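Local coordinates for protein 4,5-DOPA dioxygenase extradiol (Escherichia coli, PDB 2PW6) that opens the catechol ring of L-DOPA between carbons 4 and 5 in vitro, as a metal-dependent extradiol dioxygenase whose physiological substrate is unknown, at residues R180-W184 with M260-S264; N204-Q208 with W245-I251. One frame throughout, in Å; residues are numbered along the deposited sequence.

Contact 1: R180-W184 with M260-S264; sequences RTVKW and MGSLS
Residues 180-184, an irregular loop extended at Val182 and Lys183 (phi/psi -73°/132° and -104°/93°), meet segment 260-264, a turn running into strand 263-264, burying 335 Å² in all. The two backbones come nearest at Lys183 and Met260, whose CA atoms are 4.9 Å apart. There Lys183 N donates to Met260 O over 3.0 Å at a nearly straight 177°. The same carbonyl O of Met260 also receives a weak 3.1 Å bond from Ser262 N, so it serves both segments. Met260, a selenomethionine, and Gly261 both have positive phi (48° and 82°), reversing the chain between strands 258-259 and 263-264; Ser262 and Leu263 both face Glu259 in a classic beta bulge.

The hydroxyls of Thr181 and Ser262, both chi1 p, lie 2.5 Å apart (OG1 to OG) in a short hydrogen bond. Both also reach Asn178 O, Ser262 OG only weakly; Thr181 O bonds Tyr191 OH. Lys183, chi1 p then t throughout, carries CE past Gly261 CA at 4.1 Å, and its NZ is satisfied by a salt bridge to Asp187. Val182 CG1 packs 3.8 Å from Met260 CB. Met260, m, t, m, brings SE 3.8 Å from Trp184 CE3, an oblique Met-aromatic contact; Trp184 also meets Trp124 of the second subunit.

Leu263 lies about 4 Å, side chain to side chain, from the zinc ligand His177. Helix 192-202 flanks the 258-259/263-264 hairpin, Trp193 packing on Thr181 and Ser262 and Asn198 bonding Ser264 OG.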
# COMPACT_ATOMS: atom_id res chain seq x y z
N ARG A 180 -7.67 -6.49 12.15
CA ARG A 180 -7.45 -7.48 13.19
C ARG A 180 -8.57 -8.51 13.29
O ARG A 180 -8.38 -9.53 13.93
CB ARG A 180 -7.33 -6.81 14.53
CG ARG A 180 -6.23 -5.85 14.66
CD ARG A 180 -6.61 -5.01 15.83
NE ARG A 180 -5.70 -3.93 16.05
CZ ARG A 180 -6.02 -2.80 16.67
NH1 ARG A 180 -7.26 -2.59 17.14
NH2 ARG A 180 -5.07 -1.88 16.81
N THR A 181 -9.75 -8.22 12.72
CA THR A 181 -10.86 -9.18 12.74
C THR A 181 -11.13 -9.78 11.39
O THR A 181 -12.06 -10.57 11.24
CB THR A 181 -12.17 -8.54 13.19
OG1 THR A 181 -12.60 -7.59 12.22
CG2 THR A 181 -12.04 -7.88 14.56
N VAL A 182 -10.34 -9.40 10.38
CA VAL A 182 -10.63 -9.83 9.01
C VAL A 182 -10.29 -11.32 8.87
O VAL A 182 -9.24 -11.76 9.31
CB VAL A 182 -9.96 -8.91 7.94
CG1 VAL A 182 -9.85 -9.60 6.62
CG2 VAL A 182 -10.79 -7.64 7.77
N LYS A 183 -11.22 -12.08 8.29
CA LYS A 183 -10.98 -13.50 8.05
C LYS A 183 -10.67 -13.73 6.58
O LYS A 183 -11.56 -13.92 5.75
CB LYS A 183 -12.06 -14.44 8.63
CG LYS A 183 -13.49 -14.12 8.31
CD LYS A 183 -14.42 -14.90 9.25
CE LYS A 183 -15.88 -14.86 8.80
NZ LYS A 183 -16.76 -15.49 9.84
N TRP A 184 -9.36 -13.71 6.30
CA TRP A 184 -8.80 -13.71 4.96
C TRP A 184 -9.13 -14.98 4.16
O TRP A 184 -9.22 -14.90 2.93
CB TRP A 184 -7.28 -13.47 4.98
CG TRP A 184 -6.81 -12.27 5.81
CD1 TRP A 184 -6.32 -12.30 7.09
CD2 TRP A 184 -6.77 -10.89 5.40
NE1 TRP A 184 -5.98 -11.03 7.51
CE2 TRP A 184 -6.25 -10.14 6.49
CE3 TRP A 184 -7.13 -10.21 4.22
CZ2 TRP A 184 -6.08 -8.75 6.44
CZ3 TRP A 184 -6.96 -8.83 4.17
CH2 TRP A 184 -6.44 -8.11 5.28
N MSE A 260 -15.19 -10.90 4.11
CA MSE A 260 -14.26 -11.42 5.12
C MSE A 260 -14.65 -11.11 6.56
O MSE A 260 -13.79 -10.86 7.39
CB MSE A 260 -12.85 -10.96 4.82
CG MSE A 260 -12.36 -11.43 3.45
SE MSE A 260 -10.63 -10.67 2.94
CE MSE A 260 -11.23 -8.88 2.49
N GLY A 261 -15.96 -11.12 6.83
CA GLY A 261 -16.51 -10.90 8.15
C GLY A 261 -16.63 -9.45 8.59
O GLY A 261 -17.63 -9.08 9.21
N SER A 262 -15.64 -8.61 8.30
CA SER A 262 -15.76 -7.21 8.73
C SER A 262 -15.37 -6.11 7.72
O SER A 262 -15.51 -4.95 8.03
CB SER A 262 -15.05 -6.98 10.07
OG SER A 262 -13.73 -7.42 9.95
N LEU A 263 -14.92 -6.46 6.52
CA LEU A 263 -14.68 -5.42 5.51
C LEU A 263 -15.99 -4.96 4.86
O LEU A 263 -16.48 -5.61 3.94
CB LEU A 263 -13.68 -5.91 4.46
CG LEU A 263 -13.01 -4.87 3.56
CD1 LEU A 263 -12.23 -3.76 4.35
CD2 LEU A 263 -12.07 -5.59 2.66
N SER A 264 -16.54 -3.83 5.31
CA SER A 264 -17.76 -3.35 4.65
C SER A 264 -17.55 -2.64 3.28
O SER A 264 -16.65 -1.81 3.11
CB SER A 264 -18.65 -2.52 5.55
OG SER A 264 -19.80 -2.13 4.81

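Contact 2: N204-Q208 with W245-I251; sequences NLTWQ and WDGQEPI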
# COMPACT_ATOMS: atom_id res chain seq x y z
N ASN A 204 -29.10 5.88 8.41
CA ASN A 204 -28.91 7.27 8.79
C ASN A 204 -28.30 8.15 7.73
O ASN A 204 -27.94 9.28 8.00
CB ASN A 204 -28.10 7.34 10.07
CG ASN A 204 -28.91 6.95 11.27
OD1 ASN A 204 -29.79 7.70 11.70
ND2 ASN A 204 -28.63 5.77 11.82
N LEU A 205 -28.21 7.61 6.52
CA LEU A 205 -27.68 8.33 5.36
C LEU A 205 -28.45 9.61 5.10
O LEU A 205 -27.86 10.66 4.82
CB LEU A 205 -27.70 7.42 4.12
CG LEU A 205 -26.76 6.22 4.20
CD1 LEU A 205 -26.80 5.35 2.93
CD2 LEU A 205 -25.33 6.69 4.53
N THR A 206 -29.76 9.50 5.26
CA THR A 206 -30.71 10.55 4.92
C THR A 206 -31.07 11.44 6.11
O THR A 206 -32.01 12.22 6.03
CB THR A 206 -31.99 9.95 4.31
OG1 THR A 206 -32.59 9.06 5.26
CG2 THR A 206 -31.68 9.16 3.05
N TRP A 207 -30.34 11.31 7.22
CA TRP A 207 -30.60 12.11 8.42
C TRP A 207 -30.41 13.61 8.17
O TRP A 207 -29.43 14.03 7.54
CB TRP A 207 -29.70 11.68 9.57
CG TRP A 207 -30.08 12.30 10.90
CD1 TRP A 207 -30.95 11.79 11.82
CD2 TRP A 207 -29.59 13.54 11.47
NE1 TRP A 207 -31.04 12.62 12.92
CE2 TRP A 207 -30.21 13.70 12.73
CE3 TRP A 207 -28.69 14.54 11.04
CZ2 TRP A 207 -29.97 14.81 13.57
CZ3 TRP A 207 -28.44 15.64 11.87
CH2 TRP A 207 -29.07 15.76 13.12
N GLN A 208 -31.35 14.41 8.67
CA GLN A 208 -31.30 15.86 8.50
C GLN A 208 -31.41 16.56 9.84
O GLN A 208 -32.18 16.14 10.70
CB GLN A 208 -32.43 16.33 7.59
CG GLN A 208 -32.54 15.58 6.26
CD GLN A 208 -33.13 16.46 5.18
OE1 GLN A 208 -33.26 17.67 5.35
NE2 GLN A 208 -33.48 15.85 4.05
N TRP A 245 -24.62 16.45 0.31
CA TRP A 245 -26.06 16.21 0.05
C TRP A 245 -26.89 17.45 0.37
O TRP A 245 -26.72 18.06 1.43
CB TRP A 245 -26.54 15.03 0.91
CG TRP A 245 -27.94 14.54 0.64
CD1 TRP A 245 -28.48 14.24 -0.58
CD2 TRP A 245 -28.95 14.24 1.61
NE1 TRP A 245 -29.77 13.80 -0.43
CE2 TRP A 245 -30.09 13.80 0.91
CE3 TRP A 245 -29.00 14.33 3.01
CZ2 TRP A 245 -31.28 13.42 1.57
CZ3 TRP A 245 -30.19 13.97 3.67
CH2 TRP A 245 -31.31 13.51 2.94
N ASP A 246 -27.77 17.84 -0.55
CA ASP A 246 -28.61 19.05 -0.32
C ASP A 246 -29.87 18.85 0.56
O ASP A 246 -30.52 19.84 0.96
CB ASP A 246 -28.98 19.73 -1.66
CG ASP A 246 -29.85 18.84 -2.56
OD1 ASP A 246 -30.32 17.78 -2.09
OD2 ASP A 246 -30.04 19.20 -3.75
N GLY A 247 -30.19 17.59 0.88
CA GLY A 247 -31.43 17.24 1.59
C GLY A 247 -32.57 16.78 0.68
O GLY A 247 -33.60 16.31 1.16
N GLN A 248 -32.38 16.89 -0.63
CA GLN A 248 -33.47 16.74 -1.59
C GLN A 248 -33.22 15.64 -2.62
O GLN A 248 -34.07 14.76 -2.83
CB GLN A 248 -33.72 18.08 -2.30
CG GLN A 248 -35.19 18.34 -2.63
CD GLN A 248 -36.07 18.38 -1.37
OE1 GLN A 248 -35.72 19.01 -0.36
NE2 GLN A 248 -37.22 17.71 -1.43
N GLU A 249 -32.08 15.71 -3.29
CA GLU A 249 -31.73 14.77 -4.33
C GLU A 249 -31.75 13.34 -3.77
O GLU A 249 -31.69 13.16 -2.55
CB GLU A 249 -30.36 15.15 -4.93
CG GLU A 249 -29.17 14.99 -3.96
CD GLU A 249 -28.06 16.03 -4.15
OE1 GLU A 249 -27.63 16.27 -5.30
OE2 GLU A 249 -27.63 16.61 -3.13
N PRO A 250 -31.87 12.32 -4.63
CA PRO A 250 -31.80 10.96 -4.07
C PRO A 250 -30.43 10.59 -3.50
O PRO A 250 -29.40 11.14 -3.93
CB PRO A 250 -32.14 10.05 -5.26
CG PRO A 250 -31.88 10.90 -6.49
CD PRO A 250 -32.11 12.32 -6.09
N ILE A 251 -30.44 9.70 -2.51
CA ILE A 251 -29.24 8.99 -2.05
C ILE A 251 -29.45 7.52 -2.41
O ILE A 251 -30.45 6.92 -2.04
CB ILE A 251 -29.01 9.14 -0.52
CG1 ILE A 251 -28.70 10.59 -0.15
CG2 ILE A 251 -27.89 8.21 -0.04
CD1 ILE A 251 -28.39 10.80 1.34
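This is a surface contact between two loops, away from the metal site: a type I beta turn, Asn204 to Trp207, following helix 192-202, packs against the Asx-turn connection between helix 236-243 and edge strand 251-252 of the main sheet. The first turn is closed by Trp207 N to Asn204 O at 3.2 Å. In the second loop, Asp246 OD1 accepts from Gln248 N (2.7 Å), which defines the Asx turn, and from Glu249 N (3.0 Å), which extends it to an Asx motif, while Asp246 N donates to Glu249 OE2 at 2.9 Å. Trp245 NE1 bonds Glu249 O, 2.9 Å at 173°, and the CA-to-CB bond of Trp245 points toward 204-208.

Thr206 O and Trp207 O approach the edge of that indole, near its plane, at 3.4 Å from Trp245 CH2 and 3.9 Å from Trp245 CZ3 respectively. Beside it, Ile251 CG2 lies 4.2 Å from Leu205 CB, and Ile251 CD1 lies 3.5 Å from Leu205 O. Trp245 and Ile251 both also touch Ile270 of strand 268-270, joining this patch to the sheet. Glu249 forms a salt bridge with Arg163, outside both segments.

Gly247 has phi/psi of 97°/-7°, at which a CB would jam against the preceding carbonyl. One hydrogen bond spans the segments, well bent at 133°: Gln208 NE2 to Gly247 O, 2.9 Å.

How the contacts relate
Both contacts join a loop flanking helix 192-202 to the C-terminal part of the chain: 180-184 precedes that helix and 204-208 follows it. Their centres are 29 Å apart and their nearest atoms about 10 Å, so they do not touch. Contact 1 is partly buried, with no fully exposed residue among the eight that touch, and has both the zinc region and the second subunit at its borders. Contact 2 has two exposed residues among seven and meets no other chain. The chemistry differs accordingly: a main-chain bond and paired hydroxyls in contact 1, against an exposed glutamine amide and carbonyls at an indole edge in contact 2.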